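Local coordinates for protein PES4 (Saccharomyces cerevisiae S288C, PDB 6EZ7) that probably binds RNA, including poly(A), poly(U) and mRNA 3' untranslated regions, through RNA recognition motifs, of which this chain is the third, at residues A[16-21]-A[29-34]; A[4-9]-A[20-25]. All coordinates share one frame; numbering follows the deposited sequence.

Contact 1: residues A[16-21]-A[29-34]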
loop_
_atom_site.group_PDB
_atom_site.type_symbol
_atom_site.label_atom_id
_atom_site.label_comp_id
_atom_site.label_asym_id
_atom_site.label_seq_id
_atom_site.Cartn_x
_atom_site.Cartn_y
_atom_site.Cartn_z
ATOM N N ASP A 16 12.096 0.038 -0.838
ATOM C CA ASP A 16 12.351 1.317 -1.503
ATOM C C ASP A 16 11.312 1.625 -2.578
ATOM O O ASP A 16 10.918 2.782 -2.755
ATOM C CB ASP A 16 13.747 1.336 -2.125
ATOM C CG ASP A 16 14.845 1.481 -1.092
ATOM O OD1 ASP A 16 14.548 1.927 0.039
ATOM O OD2 ASP A 16 16.010 1.162 -1.418
ATOM N N ASP A 17 10.882 0.596 -3.305
ATOM C CA ASP A 17 9.825 0.764 -4.303
ATOM C C ASP A 17 8.563 1.318 -3.664
ATOM O O ASP A 17 7.950 2.244 -4.192
ATOM C CB ASP A 17 9.502 -0.557 -4.999
ATOM C CG ASP A 17 10.648 -1.069 -5.843
ATOM O OD1 ASP A 17 11.460 -0.242 -6.306
ATOM O OD2 ASP A 17 10.734 -2.301 -6.047
ATOM N N ILE A 18 8.169 0.741 -2.534
ATOM C CA ILE A 18 6.975 1.208 -1.843
ATOM C C ILE A 18 7.183 2.641 -1.376
ATOM O O ILE A 18 6.314 3.492 -1.541
ATOM C CB ILE A 18 6.621 0.324 -0.638
ATOM C CG1 ILE A 18 6.510 -1.140 -1.068
ATOM C CG2 ILE A 18 5.324 0.790 -0.010
ATOM C CD1 ILE A 18 5.486 -1.375 -2.137
ATOM N N LEU A 19 8.349 2.897 -0.797
ATOM C CA LEU A 19 8.685 4.232 -0.326
ATOM C C LEU A 19 8.651 5.244 -1.459
ATOM O O LEU A 19 8.051 6.306 -1.337
ATOM C CB LEU A 19 10.066 4.231 0.324
ATOM C CG LEU A 19 10.122 3.859 1.802
ATOM C CD1 LEU A 19 11.563 3.633 2.237
ATOM C CD2 LEU A 19 9.467 4.948 2.646
ATOM N N ASN A 20 9.284 4.908 -2.572
ATOM C CA ASN A 20 9.405 5.863 -3.657
ATOM C C ASN A 20 8.072 6.182 -4.317
ATOM O O ASN A 20 7.787 7.339 -4.619
ATOM C CB ASN A 20 10.413 5.359 -4.683
ATOM C CG ASN A 20 11.833 5.605 -4.240
ATOM O OD1 ASN A 20 12.682 4.709 -4.252
ATOM N ND2 ASN A 20 12.095 6.831 -3.811
ATOM N N PHE A 21 7.241 5.169 -4.520
ATOM C CA PHE A 21 5.928 5.413 -5.104
ATOM C C PHE A 21 4.990 6.120 -4.138
ATOM O O PHE A 21 4.382 7.132 -4.480
ATOM C CB PHE A 21 5.295 4.104 -5.568
ATOM C CG PHE A 21 5.813 3.623 -6.887
ATOM C CD1 PHE A 21 5.566 4.342 -8.044
ATOM C CD2 PHE A 21 6.543 2.451 -6.974
ATOM C CE1 PHE A 21 6.042 3.902 -9.264
ATOM C CE2 PHE A 21 7.022 2.007 -8.193
ATOM C CZ PHE A 21 6.770 2.734 -9.339
ATOM N N LYS A 29 4.549 7.067 7.564
ATOM C CA LYS A 29 4.897 6.801 8.954
ATOM C C LYS A 29 5.587 5.448 9.103
ATOM O O LYS A 29 6.635 5.342 9.743
ATOM C CB LYS A 29 3.646 6.857 9.835
ATOM C CG LYS A 29 3.937 6.965 11.321
ATOM C CD LYS A 29 2.656 7.118 12.127
ATOM C CE LYS A 29 2.303 5.830 12.855
ATOM N NZ LYS A 29 1.464 6.087 14.061
ATOM N N SER A 30 5.000 4.416 8.506
ATOM C CA SER A 30 5.559 3.073 8.597
ATOM C C SER A 30 5.149 2.213 7.409
ATOM O O SER A 30 4.113 2.446 6.785
ATOM C CB SER A 30 5.132 2.399 9.903
ATOM O OG SER A 30 3.722 2.281 9.983
ATOM N N ILE A 31 5.982 1.223 7.105
ATOM C CA ILE A 31 5.739 0.283 6.018
ATOM C C ILE A 31 6.003 -1.143 6.458
ATOM O O ILE A 31 7.016 -1.427 7.097
ATOM C CB ILE A 31 6.640 0.557 4.791
ATOM C CG1 ILE A 31 6.447 1.971 4.264
ATOM C CG2 ILE A 31 6.368 -0.450 3.679
ATOM C CD1 ILE A 31 7.182 2.215 2.973
ATOM N N TYR A 32 5.093 -2.043 6.116
ATOM C CA TYR A 32 5.406 -3.458 6.167
ATOM C C TYR A 32 5.343 -4.017 4.754
ATOM O O TYR A 32 4.369 -3.802 4.045
ATOM C CB TYR A 32 4.450 -4.225 7.081
ATOM C CG TYR A 32 4.677 -5.717 7.001
ATOM C CD1 TYR A 32 5.778 -6.299 7.614
ATOM C CD2 TYR A 32 3.814 -6.538 6.289
ATOM C CE1 TYR A 32 6.007 -7.654 7.534
ATOM C CE2 TYR A 32 4.038 -7.901 6.203
ATOM C CZ TYR A 32 5.137 -8.451 6.828
ATOM O OH TYR A 32 5.376 -9.806 6.754
ATOM N N LEU A 33 6.388 -4.724 4.340
ATOM C CA LEU A 33 6.351 -5.425 3.064
ATOM C C LEU A 33 6.544 -6.915 3.320
ATOM O O LEU A 33 7.566 -7.334 3.871
ATOM C CB LEU A 33 7.418 -4.886 2.115
ATOM C CG LEU A 33 7.494 -5.555 0.743
ATOM C CD1 LEU A 33 6.206 -5.361 -0.048
ATOM C CD2 LEU A 33 8.697 -5.031 -0.023
ATOM N N SER A 34 5.551 -7.700 2.922
ATOM C CA SER A 34 5.537 -9.133 3.201
ATOM C C SER A 34 6.765 -9.856 2.658
ATOM O O SER A 34 7.232 -9.580 1.555
ATOM C CB SER A 34 4.274 -9.766 2.618
ATOM O OG SER A 34 4.304 -9.740 1.203
#

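Contact 2: residues A[4-9]-A[20-25]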
loop_
_atom_site.group_PDB
_atom_site.type_symbol
_atom_site.label_atom_id
_atom_site.label_comp_id
_atom_site.label_asym_id
_atom_site.label_seq_id
_atom_site.Cartn_x
_atom_site.Cartn_y
_atom_site.Cartn_z
ATOM N N ILE A 4 -3.173 1.868 4.448
ATOM C CA ILE A 4 -3.656 1.221 3.237
ATOM C C ILE A 4 -3.031 -0.154 3.056
ATOM O O ILE A 4 -1.978 -0.456 3.626
ATOM C CB ILE A 4 -3.364 2.072 1.982
ATOM C CG1 ILE A 4 -1.855 2.282 1.819
ATOM C CG2 ILE A 4 -4.100 3.400 2.056
ATOM C CD1 ILE A 4 -1.474 3.042 0.559
ATOM N N PHE A 5 -3.697 -0.995 2.278
ATOM C CA PHE A 5 -3.102 -2.246 1.833
ATOM C C PHE A 5 -2.730 -2.113 0.369
ATOM O O PHE A 5 -3.468 -1.516 -0.414
ATOM C CB PHE A 5 -4.057 -3.426 2.026
ATOM C CG PHE A 5 -4.134 -3.924 3.439
ATOM C CD1 PHE A 5 -3.018 -4.459 4.059
ATOM C CD2 PHE A 5 -5.328 -3.880 4.141
ATOM C CE1 PHE A 5 -3.088 -4.929 5.359
ATOM C CE2 PHE A 5 -5.403 -4.350 5.440
ATOM C CZ PHE A 5 -4.280 -4.871 6.048
ATOM N N ILE A 6 -1.578 -2.656 0.005
ATOM C CA ILE A 6 -1.168 -2.705 -1.390
ATOM C C ILE A 6 -0.961 -4.156 -1.761
ATOM O O ILE A 6 -0.127 -4.839 -1.166
ATOM C CB ILE A 6 0.119 -1.913 -1.637
ATOM C CG1 ILE A 6 -0.022 -0.497 -1.079
ATOM C CG2 ILE A 6 0.454 -1.893 -3.119
ATOM C CD1 ILE A 6 1.295 0.145 -0.759
ATOM N N LYS A 7 -1.731 -4.638 -2.728
ATOM C CA LYS A 7 -1.660 -6.041 -3.104
ATOM C C LYS A 7 -1.378 -6.189 -4.588
ATOM O O LYS A 7 -1.358 -5.202 -5.323
ATOM C CB LYS A 7 -2.957 -6.759 -2.729
ATOM C CG LYS A 7 -3.378 -6.531 -1.283
ATOM C CD LYS A 7 -4.532 -7.429 -0.881
ATOM C CE LYS A 7 -4.045 -8.808 -0.480
ATOM N NZ LYS A 7 -5.112 -9.574 0.220
ATOM N N ASN A 8 -1.160 -7.431 -5.015
ATOM C CA ASN A 8 -0.759 -7.745 -6.384
ATOM C C ASN A 8 0.571 -7.087 -6.730
ATOM O O ASN A 8 0.770 -6.594 -7.841
ATOM C CB ASN A 8 -1.834 -7.324 -7.387
ATOM C CG ASN A 8 -1.676 -8.009 -8.726
ATOM O OD1 ASN A 8 -1.138 -9.113 -8.806
ATOM N ND2 ASN A 8 -2.130 -7.353 -9.790
ATOM N N LEU A 9 1.483 -7.084 -5.766
ATOM C CA LEU A 9 2.820 -6.557 -5.989
ATOM C C LEU A 9 3.704 -7.611 -6.634
ATOM O O LEU A 9 3.586 -8.799 -6.324
ATOM C CB LEU A 9 3.442 -6.085 -4.675
ATOM C CG LEU A 9 2.872 -4.817 -4.037
ATOM C CD1 LEU A 9 3.333 -4.714 -2.593
ATOM C CD2 LEU A 9 3.296 -3.584 -4.821
ATOM N N ASN A 20 9.284 4.908 -2.572
ATOM C CA ASN A 20 9.405 5.863 -3.657
ATOM C C ASN A 20 8.072 6.182 -4.317
ATOM O O ASN A 20 7.787 7.339 -4.619
ATOM C CB ASN A 20 10.413 5.359 -4.683
ATOM C CG ASN A 20 11.833 5.605 -4.240
ATOM O OD1 ASN A 20 12.682 4.709 -4.252
ATOM N ND2 ASN A 20 12.095 6.831 -3.811
ATOM N N PHE A 21 7.241 5.169 -4.520
ATOM C CA PHE A 21 5.928 5.413 -5.104
ATOM C C PHE A 21 4.990 6.120 -4.138
ATOM O O PHE A 21 4.382 7.132 -4.480
ATOM C CB PHE A 21 5.295 4.104 -5.568
ATOM C CG PHE A 21 5.813 3.623 -6.887
ATOM C CD1 PHE A 21 5.566 4.342 -8.044
ATOM C CD2 PHE A 21 6.543 2.451 -6.974
ATOM C CE1 PHE A 21 6.042 3.902 -9.264
ATOM C CE2 PHE A 21 7.022 2.007 -8.193
ATOM C CZ PHE A 21 6.770 2.734 -9.339
ATOM N N PHE A 22 4.878 5.597 -2.925
ATOM C CA PHE A 22 3.790 6.023 -2.053
ATOM C C PHE A 22 4.112 7.220 -1.166
ATOM O O PHE A 22 3.226 7.740 -0.489
ATOM C CB PHE A 22 3.322 4.828 -1.221
ATOM C CG PHE A 22 2.535 3.842 -2.029
ATOM C CD1 PHE A 22 3.180 2.872 -2.778
ATOM C CD2 PHE A 22 1.158 3.940 -2.106
ATOM C CE1 PHE A 22 2.461 1.988 -3.560
ATOM C CE2 PHE A 22 0.429 3.052 -2.884
ATOM C CZ PHE A 22 1.081 2.077 -3.612
ATOM N N SER A 23 5.358 7.683 -1.191
ATOM C CA SER A 23 5.704 8.928 -0.508
ATOM C C SER A 23 5.341 10.137 -1.362
ATOM O O SER A 23 5.430 11.279 -0.909
ATOM C CB SER A 23 7.192 8.972 -0.163
ATOM O OG SER A 23 7.545 7.905 0.697
ATOM N N GLU A 24 4.930 9.883 -2.599
ATOM C CA GLU A 24 4.562 10.959 -3.512
ATOM C C GLU A 24 3.275 11.664 -3.091
ATOM O O GLU A 24 3.019 12.791 -3.509
ATOM C CB GLU A 24 4.417 10.424 -4.938
ATOM C CG GLU A 24 5.718 9.910 -5.538
ATOM C CD GLU A 24 6.806 10.971 -5.575
ATOM O OE1 GLU A 24 6.491 12.142 -5.882
ATOM O OE2 GLU A 24 7.977 10.636 -5.293
ATOM N N VAL A 25 2.463 11.002 -2.270
ATOM C CA VAL A 25 1.202 11.591 -1.830
ATOM C C VAL A 25 1.335 12.258 -0.466
ATOM O O VAL A 25 0.510 13.093 -0.090
ATOM C CB VAL A 25 0.080 10.539 -1.762
ATOM C CG1 VAL A 25 -0.199 9.976 -3.143
ATOM C CG2 VAL A 25 0.459 9.434 -0.816
#

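Contact 1: residues A[16-21]-A[29-34]
Ile-31 meets Ile-18 and Leu-19 where helix 15-22 of the RNA recognition motif packs on strand 28-33, the second strand of the βαββαβ fold and one outer edge of its antiparallel sheet. The axes of residues 16-21 and 29-33 come within 9.6 Å, at 139° between their N-to-C directions, and the pairing centres on Ile-18 and Ile-31, the residues whose CA atoms lie closest across the contact. The bond from CA to CB of Ile-31 aims at the helix, and at CB the side chain forks. The short branch, CG2, lies anti to the backbone N and meets CG2 of Ile-18 at 4.0 Å. The long branch runs through CG1 in an extended course (chi2 -173°), which carries CD1 out to the helix. This methyl is the focus of the contact: it sits 3.6 Å from CG of Leu-19, and CD2 of the same leucine is equally near, while on the Ile-18 side it is 3.8 Å from CG2. The tip of Ile-31 thus fits between two consecutive helix side chains. Leu-19 leaves the helix obliquely to the strand and only its branched end closes on Ile-31, whereas CB of Ile-18 points toward strand 28-33 and its buried side chain also touches Val-46, Ile-6 and Leu-9. A polar link lies just beside this apolar patch, where NH1 of Arg-15 hydrogen-bonds to the backbone O of Ile-31 and joins the start of the helix to the edge strand. Tyr-32 turns the other way, onto the sheet face that canonically receives RNA in this fold, where its ring meets that of Trp-43. Farther along the strand, the contact tapers to a looser apolar approach, CG1 of Ile-18 lying 4.4 Å from CD1 of Leu-33.

Contact 2: residues A[4-9]-A[20-25]
Phe-22, in the last turn of helix 15-22, lays its ring against Ile-6 and Ile-4 of the central strand 3-9, in the core between the helices and the sheet of the RNA recognition motif. Ile-6 makes the principal contact, a CH-pi interaction in which its CD1 methyl stands over one ring face, 3.5 Å from the centroid and 15° off the normal. CG1 of Ile-6 follows behind at 3.8 Å from CZ, and the two side chains arrive from opposite directions. In Ile-6 a chi1 of -52° sends CG1 toward the ring, and an extended chi2 (156°) carries CD1 over its face. Ile-4, two residues earlier on the same side of the strand, brings its CD1 obliquely to the CD2–CE2 side, 3.9 Å from CD2. Val-73 and Ile-28 also touch the Phe-22 side chain and the ring of Tyr-61 meets its ring, while the backbone O of Phe-22 accepts a hydrogen bond from OH of Tyr-48. The pairing across the two segments is wholly carbon against carbon, so the attraction here probably comes from dispersion and exclusion of water, with a modest methyl-to-ring component.

From the N terminus, contact 2 first sets strand 3-9 against the end of helix 15-22, closing the loop of residues 10-19; contact 1 then closes residues 22-28 by bringing that helix onto strand 28-33. The two closures interlock, because segment 16-21 begins within the span of contact 2 while 29-34 lies beyond it. One helix is therefore packed on both the central strand and the edge strand, which strand 42-48 separates in the sheet. The patches merge into one apolar layer: CG2 of Ile-18 lies 4.1 Å from CD1 of Ile-6, and CD1 of Leu-33 lies 3.9 Å from CD1 of Leu-9.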